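Side-chain contacts in putative O-GlcNAcase nagJ (Clostridium perfringens, PDB 6PV5), which probably removes N-acetylhexosamine residues from glycans by hydrolysis, as a member of glycoside hydrolase family 84: residues A[227-230]-A[231-235]; A[389-392]-A[393-397]; A[511-515]-A[516-520]; A[549-552]-A[553-557]. All coordinates share one frame; numbering follows the deposited sequence.

How the contacts relate
The four contacts follow one another along the chain, each closing before the next opens. Contacts 1 and 2 belong to the (beta/alpha)8 barrel of the catalytic domain: contact 1 is in the loop after the second strand, 219-222, and contact 2 ends helix 385-395 between strands 369-372 and 399-403, with centres 31 Å apart. Contacts 3 and 4 lie in the helical post-catalytic region, their centres 39 Å apart, at the end of helix 501-515 and early in helix 548-579. Contact 3 is the outlier, 61 Å from contact 1 between centres. None touches another, and contact 1 alone lies near the predicted proton donor, Asp305.

Contact 1. Residues A[227-230]-A[231-235]; sequences DPYH and REKWR
Pro228 O accepts from two backbone N-H groups of residues 231-235, which reach it from opposite faces of its carbonyl plane. Arg231 N lies 3.0 Å from Pro228 O, while Lys233 N is modelled at 2.5 Å from the same oxygen, too short to be taken literally, so the exact length is doubtful. This coiled loop follows the second strand, 219-222, of the (beta/alpha)8 barrel; within it Asp227 and Tyr229 form an Asx turn, Tyr229 N donating to Asp227 OD1 at 3.0 Å, and a type I beta turn from Arg231 to Trp234 follows, with a weak bond from Trp234 N to Arg231 O. The other carboxylate oxygen of Asp227 is held by the hydroxyls of Tyr238 and Tyr222. A second shared acceptor is Asp227 O, to which His230 ND1 donates at 3.1 Å, nearly within the imidazole plane, with His230 N arriving from the opposite face. Arg231, stretched out from CG to NE, brings its side chain to about 7 Å from that of Asp305, the predicted proton donor, and its NH2 forms a salt bridge with Glu232 OE2. Lys233 crosses one face of the Tyr229 ring in a CH-pi contact, its CD 4.0 Å from the centroid and nearest CE2 and CZ.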
# COMPACT_ATOMS: atom_id res chain seq x y z
N ASP A 227 -7.97 -16.02 12.05
CA ASP A 227 -7.72 -15.95 13.48
C ASP A 227 -9.04 -15.90 14.25
O ASP A 227 -9.68 -14.85 14.33
CB ASP A 227 -6.75 -14.83 13.88
CG ASP A 227 -6.53 -14.76 15.39
OD1 ASP A 227 -7.25 -15.50 16.11
OD2 ASP A 227 -5.63 -14.01 15.83
N PRO A 228 -9.46 -17.00 14.92
CA PRO A 228 -10.80 -17.07 15.51
C PRO A 228 -11.10 -16.08 16.63
O PRO A 228 -12.26 -15.80 16.89
CB PRO A 228 -10.91 -18.53 15.97
CG PRO A 228 -9.47 -18.93 16.24
CD PRO A 228 -8.66 -18.20 15.19
N TYR A 229 -10.06 -15.53 17.27
CA TYR A 229 -10.19 -14.63 18.41
C TYR A 229 -10.51 -13.21 17.94
O TYR A 229 -10.73 -12.31 18.74
CB TYR A 229 -8.92 -14.67 19.28
CG TYR A 229 -8.74 -16.01 19.93
CD1 TYR A 229 -7.96 -16.99 19.34
CD2 TYR A 229 -9.43 -16.33 21.09
CE1 TYR A 229 -7.83 -18.25 19.90
CE2 TYR A 229 -9.31 -17.59 21.67
CZ TYR A 229 -8.51 -18.55 21.07
OH TYR A 229 -8.37 -19.78 21.64
N HIS A 230 -10.52 -13.02 16.62
CA HIS A 230 -10.97 -11.74 16.12
C HIS A 230 -12.45 -11.86 15.77
O HIS A 230 -13.11 -10.84 15.62
CB HIS A 230 -10.04 -11.22 15.01
CG HIS A 230 -10.70 -11.24 13.67
ND1 HIS A 230 -11.10 -12.43 13.07
CD2 HIS A 230 -11.12 -10.24 12.88
CE1 HIS A 230 -11.71 -12.15 11.94
NE2 HIS A 230 -11.74 -10.81 11.80
N ARG A 231 -12.98 -13.10 15.68
CA ARG A 231 -14.29 -13.34 15.07
C ARG A 231 -15.09 -14.44 15.77
O ARG A 231 -16.04 -14.15 16.49
CB ARG A 231 -14.16 -13.66 13.58
CG ARG A 231 -15.50 -13.67 12.84
CD ARG A 231 -15.41 -14.10 11.39
NE ARG A 231 -16.77 -14.22 10.87
CZ ARG A 231 -17.45 -15.36 10.74
NH1 ARG A 231 -18.68 -15.36 10.27
NH2 ARG A 231 -16.89 -16.51 11.08
N GLU A 232 -14.81 -15.72 15.45
CA GLU A 232 -15.62 -16.81 15.97
C GLU A 232 -15.58 -16.79 17.50
O GLU A 232 -16.60 -16.96 18.16
CB GLU A 232 -15.13 -18.18 15.50
CG GLU A 232 -15.77 -18.66 14.21
CD GLU A 232 -14.95 -18.39 12.95
OE1 GLU A 232 -14.04 -17.52 13.00
OE2 GLU A 232 -15.23 -19.05 11.93
N LYS A 233 -14.38 -16.57 18.04
CA LYS A 233 -14.17 -16.52 19.48
C LYS A 233 -13.87 -15.09 19.92
O LYS A 233 -12.94 -14.88 20.70
CB LYS A 233 -12.94 -17.36 19.83
CG LYS A 233 -13.00 -18.84 19.49
CD LYS A 233 -11.80 -19.59 20.03
CE LYS A 233 -11.64 -20.98 19.43
NZ LYS A 233 -12.67 -21.92 19.92
N TRP A 234 -14.63 -14.10 19.42
CA TRP A 234 -14.33 -12.70 19.75
C TRP A 234 -14.45 -12.42 21.24
O TRP A 234 -13.80 -11.52 21.75
CB TRP A 234 -15.20 -11.72 18.96
CG TRP A 234 -16.66 -11.86 19.23
CD1 TRP A 234 -17.53 -12.70 18.60
CD2 TRP A 234 -17.44 -11.12 20.19
NE1 TRP A 234 -18.80 -12.53 19.09
CE2 TRP A 234 -18.78 -11.57 20.07
CE3 TRP A 234 -17.15 -10.14 21.15
CZ2 TRP A 234 -19.81 -11.07 20.86
CZ3 TRP A 234 -18.18 -9.63 21.91
CH2 TRP A 234 -19.49 -10.10 21.78
N ARG A 235 -15.32 -13.17 21.94
CA ARG A 235 -15.51 -12.96 23.36
C ARG A 235 -14.27 -13.39 24.16
O ARG A 235 -14.00 -12.82 25.21
CB ARG A 235 -16.74 -13.72 23.85
CG ARG A 235 -18.05 -13.17 23.32
CD ARG A 235 -19.07 -14.27 23.49
NE ARG A 235 -20.39 -13.93 22.97
CZ ARG A 235 -20.82 -14.22 21.74
NH1 ARG A 235 -20.03 -14.85 20.89
NH2 ARG A 235 -22.04 -13.87 21.38

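Contact 2. Residues A[389-392]-A[393-397]; sequences KKVS and NVYNR
Val391 and Tyr395, one helical turn apart, lie side by side and point the same way, with Val391 CG1 4.1 Å from Tyr395 CD1 and the edge of the phenol ring turned to Val391 O. Both are buried: Tyr395 rests on Thr357, Phe360 and Ala361 of helix 355-363, Val391 on Trp372 and Met399. Beside them, Val394 CG2 presses to 3.2 Å from Lys390 O. These residues end helix 385-395, the crossover helix of a beta-alpha-beta unit in the barrel, which runs from strand 369-372 to strand 399-403. At its end Asn396 takes a positive phi, and Asn396 N and Arg397 N each make a weak bond to Ser392 O. Ser392 CB meets Arg397 O at 3.2 Å, while Ser392 OG is hydrogen-bonded to Glu430 OE1. Beyond the turn, Arg397 NE donates to Tyr395 O at 2.8 Å, almost straight at 170° and in the guanidinium plane; its NH1 and NH2 reach the carbonyls of Asp365, Ile368 and Leu364. Another flank is far looser. There Lys389, bent at its second torsion (chi2 96°), crosses the amide of Asn393 at an angle, CG being 3.6 Å from ND2, and both side chains are exposed to solvent.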
# COMPACT_ATOMS: atom_id res chain seq x y z
N LYS A 389 -17.67 12.18 -2.27
CA LYS A 389 -18.57 13.24 -1.84
C LYS A 389 -19.95 12.68 -1.55
O LYS A 389 -20.55 12.99 -0.54
CB LYS A 389 -18.61 14.35 -2.89
CG LYS A 389 -19.46 15.56 -2.52
CD LYS A 389 -18.67 16.69 -1.91
CE LYS A 389 -19.43 18.00 -1.89
NZ LYS A 389 -18.81 18.98 -0.97
N LYS A 390 -20.45 11.82 -2.44
CA LYS A 390 -21.79 11.29 -2.30
C LYS A 390 -21.90 10.50 -0.99
O LYS A 390 -22.96 10.46 -0.38
CB LYS A 390 -22.19 10.46 -3.52
CG LYS A 390 -23.62 9.93 -3.46
CD LYS A 390 -24.10 9.29 -4.76
CE LYS A 390 -25.60 9.10 -4.77
NZ LYS A 390 -26.02 8.07 -5.75
N VAL A 391 -20.80 9.86 -0.59
CA VAL A 391 -20.85 8.99 0.58
C VAL A 391 -20.57 9.84 1.82
O VAL A 391 -21.22 9.62 2.84
CB VAL A 391 -19.89 7.79 0.46
CG1 VAL A 391 -19.83 6.99 1.76
CG2 VAL A 391 -20.29 6.88 -0.71
N SER A 392 -19.62 10.78 1.73
CA SER A 392 -19.29 11.63 2.88
C SER A 392 -20.48 12.53 3.24
O SER A 392 -20.68 12.82 4.41
CB SER A 392 -18.05 12.42 2.65
OG SER A 392 -18.26 13.42 1.65
N ASN A 393 -21.30 12.89 2.25
CA ASN A 393 -22.51 13.67 2.48
C ASN A 393 -23.53 12.87 3.27
O ASN A 393 -24.24 13.43 4.10
CB ASN A 393 -23.10 14.27 1.21
CG ASN A 393 -22.29 15.47 0.74
OD1 ASN A 393 -21.53 16.06 1.51
ND2 ASN A 393 -22.45 15.83 -0.52
N VAL A 394 -23.60 11.56 3.03
CA VAL A 394 -24.58 10.76 3.74
C VAL A 394 -24.12 10.57 5.19
O VAL A 394 -24.95 10.56 6.09
CB VAL A 394 -24.82 9.41 3.03
CG1 VAL A 394 -25.72 8.49 3.84
CG2 VAL A 394 -25.37 9.61 1.62
N TYR A 395 -22.80 10.42 5.40
CA TYR A 395 -22.25 10.04 6.69
C TYR A 395 -21.86 11.28 7.51
O TYR A 395 -21.51 11.15 8.69
CB TYR A 395 -21.07 9.07 6.52
CG TYR A 395 -21.49 7.62 6.56
CD1 TYR A 395 -21.81 6.93 5.40
CD2 TYR A 395 -21.57 6.94 7.76
CE1 TYR A 395 -22.22 5.61 5.44
CE2 TYR A 395 -21.96 5.62 7.83
CZ TYR A 395 -22.30 4.95 6.66
OH TYR A 395 -22.71 3.65 6.73
N ASN A 396 -21.86 12.45 6.87
CA ASN A 396 -21.64 13.70 7.59
C ASN A 396 -20.24 13.72 8.19
O ASN A 396 -20.07 14.24 9.30
CB ASN A 396 -22.71 13.91 8.68
CG ASN A 396 -24.07 14.19 8.08
OD1 ASN A 396 -24.22 15.19 7.37
ND2 ASN A 396 -25.02 13.30 8.31
N ARG A 397 -19.27 13.13 7.48
CA ARG A 397 -17.90 13.02 7.95
C ARG A 397 -17.02 12.57 6.78
O ARG A 397 -17.50 11.99 5.81
CB ARG A 397 -17.79 12.03 9.11
CG ARG A 397 -17.99 10.58 8.68
CD ARG A 397 -18.28 9.59 9.80
NE ARG A 397 -19.66 9.70 10.23
CZ ARG A 397 -20.12 9.25 11.39
NH1 ARG A 397 -19.30 8.67 12.26
NH2 ARG A 397 -21.40 9.39 11.69

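Contact 3. Residues A[511-515]-A[516-520]; sequences WEKWE and AGSDI
A Schellman motif closes helix 501-515 here, its two bonds running back into the last turn from Gly517 and Ser518. Ser518 N donates to Lys513 O at 2.9 Å with an angle of 159°, and Gly517 N donates to Trp514 O at 3.0 Å, from well above the carbonyl plane. Ala516 N offers only weak bonds, to Glu512 O and Lys513 O. Gly517 has the positive phi, 65°, with which the chain leaves the helical path. The chain then returns Ile520 to the side of the last turn. Its two branches divide the work: CG2 lies 3.5 Å from Lys513 CB, and CD1 lies 3.5 Å from Trp514 CE3, near the plane of the indole and at its edge. CG1 of Ile520 sits between the backbone N and the carbonyl carbon (chi1 51°), the less common setting, and from there CD1 extends to the indole. The Trp514 ring is also met on one face by Trp511 CZ3, offset toward the rim, and touches Leu575, Ile578 and Val579 of helix 548-579. Most of the rest faces solvent, though Lys513 NZ pairs with Glu523 and Asp519 OD1 bonds to Ser521 OG. With Ile520 at the N-cap position of helix 521-544, this is a short loop joining two consecutive helices of the helical post-catalytic region, begun by a Schellman motif.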
# COMPACT_ATOMS: atom_id res chain seq x y z
N TRP A 511 -4.13 -5.16 -36.19
CA TRP A 511 -5.23 -5.93 -36.74
C TRP A 511 -6.01 -5.15 -37.79
O TRP A 511 -6.54 -5.75 -38.72
CB TRP A 511 -6.16 -6.52 -35.68
CG TRP A 511 -5.56 -7.69 -34.95
CD1 TRP A 511 -5.46 -7.84 -33.59
CD2 TRP A 511 -4.98 -8.87 -35.53
NE1 TRP A 511 -4.86 -9.04 -33.29
CE2 TRP A 511 -4.55 -9.69 -34.46
CE3 TRP A 511 -4.79 -9.32 -36.85
CZ2 TRP A 511 -3.94 -10.93 -34.68
CZ3 TRP A 511 -4.16 -10.54 -37.06
CH2 TRP A 511 -3.75 -11.33 -35.98
N GLU A 512 -6.10 -3.82 -37.62
CA GLU A 512 -6.80 -2.97 -38.56
C GLU A 512 -6.03 -2.95 -39.89
O GLU A 512 -6.63 -3.09 -40.95
CB GLU A 512 -6.91 -1.54 -38.02
CG GLU A 512 -7.94 -1.38 -36.92
CD GLU A 512 -9.35 -1.08 -37.39
OE1 GLU A 512 -9.52 -0.11 -38.17
OE2 GLU A 512 -10.28 -1.81 -36.98
N LYS A 513 -4.70 -2.80 -39.81
CA LYS A 513 -3.84 -2.80 -40.99
C LYS A 513 -3.85 -4.16 -41.68
O LYS A 513 -3.81 -4.24 -42.91
CB LYS A 513 -2.42 -2.40 -40.60
CG LYS A 513 -2.28 -0.95 -40.19
CD LYS A 513 -0.90 -0.55 -39.73
CE LYS A 513 -0.91 0.84 -39.12
NZ LYS A 513 0.46 1.30 -38.81
N TRP A 514 -3.89 -5.22 -40.88
CA TRP A 514 -3.86 -6.58 -41.39
C TRP A 514 -5.11 -6.80 -42.23
O TRP A 514 -5.00 -7.27 -43.34
CB TRP A 514 -3.76 -7.58 -40.24
CG TRP A 514 -3.82 -9.01 -40.65
CD1 TRP A 514 -4.92 -9.83 -40.64
CD2 TRP A 514 -2.72 -9.82 -41.09
NE1 TRP A 514 -4.56 -11.09 -41.04
CE2 TRP A 514 -3.22 -11.11 -41.35
CE3 TRP A 514 -1.36 -9.56 -41.30
CZ2 TRP A 514 -2.41 -12.15 -41.80
CZ3 TRP A 514 -0.55 -10.59 -41.73
CH2 TRP A 514 -1.07 -11.87 -41.98
N GLU A 515 -6.28 -6.43 -41.69
CA GLU A 515 -7.54 -6.64 -42.40
C GLU A 515 -7.58 -5.85 -43.71
O GLU A 515 -8.33 -6.21 -44.61
CB GLU A 515 -8.75 -6.33 -41.52
CG GLU A 515 -8.87 -7.23 -40.29
CD GLU A 515 -9.18 -8.70 -40.54
OE1 GLU A 515 -9.62 -9.04 -41.66
OE2 GLU A 515 -8.99 -9.50 -39.60
N ALA A 516 -6.75 -4.81 -43.83
CA ALA A 516 -6.71 -3.92 -44.98
C ALA A 516 -5.54 -4.27 -45.92
O ALA A 516 -5.35 -3.60 -46.94
CB ALA A 516 -6.65 -2.49 -44.51
N GLY A 517 -4.75 -5.30 -45.57
CA GLY A 517 -3.61 -5.70 -46.38
C GLY A 517 -2.50 -4.65 -46.44
O GLY A 517 -1.74 -4.61 -47.40
N SER A 518 -2.40 -3.80 -45.41
CA SER A 518 -1.34 -2.81 -45.35
C SER A 518 -0.10 -3.41 -44.66
O SER A 518 -0.21 -4.42 -43.98
CB SER A 518 -1.83 -1.54 -44.69
OG SER A 518 -0.75 -0.73 -44.27
N ASP A 519 1.07 -2.79 -44.88
CA ASP A 519 2.34 -3.29 -44.36
C ASP A 519 2.38 -3.11 -42.84
O ASP A 519 2.00 -2.06 -42.33
CB ASP A 519 3.53 -2.54 -44.96
CG ASP A 519 4.85 -3.03 -44.41
OD1 ASP A 519 5.21 -4.18 -44.73
OD2 ASP A 519 5.49 -2.29 -43.63
N ILE A 520 2.84 -4.14 -42.11
CA ILE A 520 2.72 -4.13 -40.66
C ILE A 520 4.09 -4.36 -40.04
O ILE A 520 4.17 -4.78 -38.89
CB ILE A 520 1.69 -5.17 -40.17
CG1 ILE A 520 1.95 -6.56 -40.75
CG2 ILE A 520 0.27 -4.69 -40.41
CD1 ILE A 520 1.30 -7.67 -39.97

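Contact 4. Residues A[549-552]-A[553-557]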
# COMPACT_ATOMS: atom_id res chain seq x y z
N ALA A 549 12.02 -14.64 -1.31
CA ALA A 549 10.61 -14.94 -1.09
C ALA A 549 9.79 -14.43 -2.28
O ALA A 549 8.87 -15.10 -2.75
CB ALA A 549 10.12 -14.32 0.22
N LEU A 550 10.16 -13.24 -2.77
CA LEU A 550 9.47 -12.67 -3.91
C LEU A 550 9.67 -13.56 -5.14
O LEU A 550 8.73 -13.86 -5.86
CB LEU A 550 10.00 -11.25 -4.15
CG LEU A 550 9.39 -10.54 -5.37
CD1 LEU A 550 7.87 -10.58 -5.32
CD2 LEU A 550 9.85 -9.09 -5.42
N LEU A 551 10.91 -13.98 -5.39
CA LEU A 551 11.20 -14.82 -6.54
C LEU A 551 10.38 -16.11 -6.48
O LEU A 551 9.75 -16.49 -7.48
CB LEU A 551 12.71 -15.09 -6.58
CG LEU A 551 13.18 -16.15 -7.59
CD1 LEU A 551 12.74 -15.81 -9.01
CD2 LEU A 551 14.70 -16.31 -7.51
N ASN A 552 10.33 -16.75 -5.31
CA ASN A 552 9.56 -17.97 -5.14
C ASN A 552 8.07 -17.75 -5.38
O ASN A 552 7.40 -18.61 -5.94
CB ASN A 552 9.87 -18.64 -3.79
CG ASN A 552 11.18 -19.42 -3.81
OD1 ASN A 552 11.56 -19.98 -4.84
ND2 ASN A 552 11.87 -19.46 -2.69
N GLN A 553 7.52 -16.61 -4.93
CA GLN A 553 6.09 -16.37 -5.08
C GLN A 553 5.73 -16.26 -6.57
O GLN A 553 4.63 -16.62 -6.97
CB GLN A 553 5.69 -15.12 -4.29
CG GLN A 553 5.40 -15.40 -2.82
CD GLN A 553 5.45 -14.15 -1.97
OE1 GLN A 553 5.55 -13.03 -2.47
NE2 GLN A 553 5.42 -14.33 -0.66
N LEU A 554 6.68 -15.78 -7.37
CA LEU A 554 6.46 -15.41 -8.76
C LEU A 554 6.96 -16.49 -9.73
O LEU A 554 6.79 -16.36 -10.95
CB LEU A 554 7.25 -14.12 -8.98
CG LEU A 554 6.71 -12.91 -8.22
CD1 LEU A 554 7.54 -11.67 -8.50
CD2 LEU A 554 5.24 -12.68 -8.56
N ASP A 555 7.59 -17.55 -9.23
CA ASP A 555 8.35 -18.42 -10.13
C ASP A 555 7.51 -19.02 -11.24
O ASP A 555 7.97 -19.04 -12.38
CB ASP A 555 9.17 -19.54 -9.47
CG ASP A 555 10.12 -20.17 -10.50
OD1 ASP A 555 11.18 -19.56 -10.81
OD2 ASP A 555 9.77 -21.21 -11.04
N SER A 556 6.31 -19.55 -10.94
CA SER A 556 5.44 -20.09 -11.98
C SER A 556 5.04 -19.03 -13.01
O SER A 556 4.93 -19.33 -14.21
CB SER A 556 4.22 -20.73 -11.41
OG SER A 556 4.60 -21.81 -10.60
N HIS A 557 4.81 -17.79 -12.53
CA HIS A 557 4.46 -16.68 -13.40
C HIS A 557 5.60 -16.38 -14.37
O HIS A 557 5.35 -16.16 -15.55
CB HIS A 557 4.05 -15.45 -12.57
CG HIS A 557 2.79 -15.72 -11.81
ND1 HIS A 557 2.78 -16.43 -10.62
CD2 HIS A 557 1.50 -15.46 -12.09
CE1 HIS A 557 1.54 -16.58 -10.19
NE2 HIS A 557 0.73 -15.96 -11.06
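Gln553 N donates to Ala549 O at 3.0 Å, a regular backbone bond of helix 548-579, but the next turn is less regular. Leu554 N is shared between Leu550 O, a weak bond, and Leu551 O at 3.2 Å, which it meets from above the carbonyl plane. Asp555 N reaches Asn552 O only weakly, at 3.5 Å. The backbone N atoms of Ser556 and His557 have no bond to the turn before, and the helix is kinked there.

Among apolar contacts, Leu550 and Leu554 cross at an angle, and the pair Leu550 CD1 and Leu554 CD1, 3.4 Å apart, is tighter than usual van der Waals contact. Leu554 CG also lies 3.2 Å from Leu550 O. Both leucines are buried against Phe483 of helix 480-487, and Leu554 also touches Phe486.

The polar side chains have partners beyond the turn. Gln553, extended beyond CG, lies along Ala549 O, its CG 3.5 Å from that oxygen, while OE1 forms a weak bond to Ala444 N. With CG of Asp555 anti to the backbone N (chi1 -169°), the carboxylate meets Arg542 NE through OD1 in a salt bridge.

The arrangement is that of a kinked alpha-helix in the helical post-catalytic region, packed by a leucine pair onto helix 480-487.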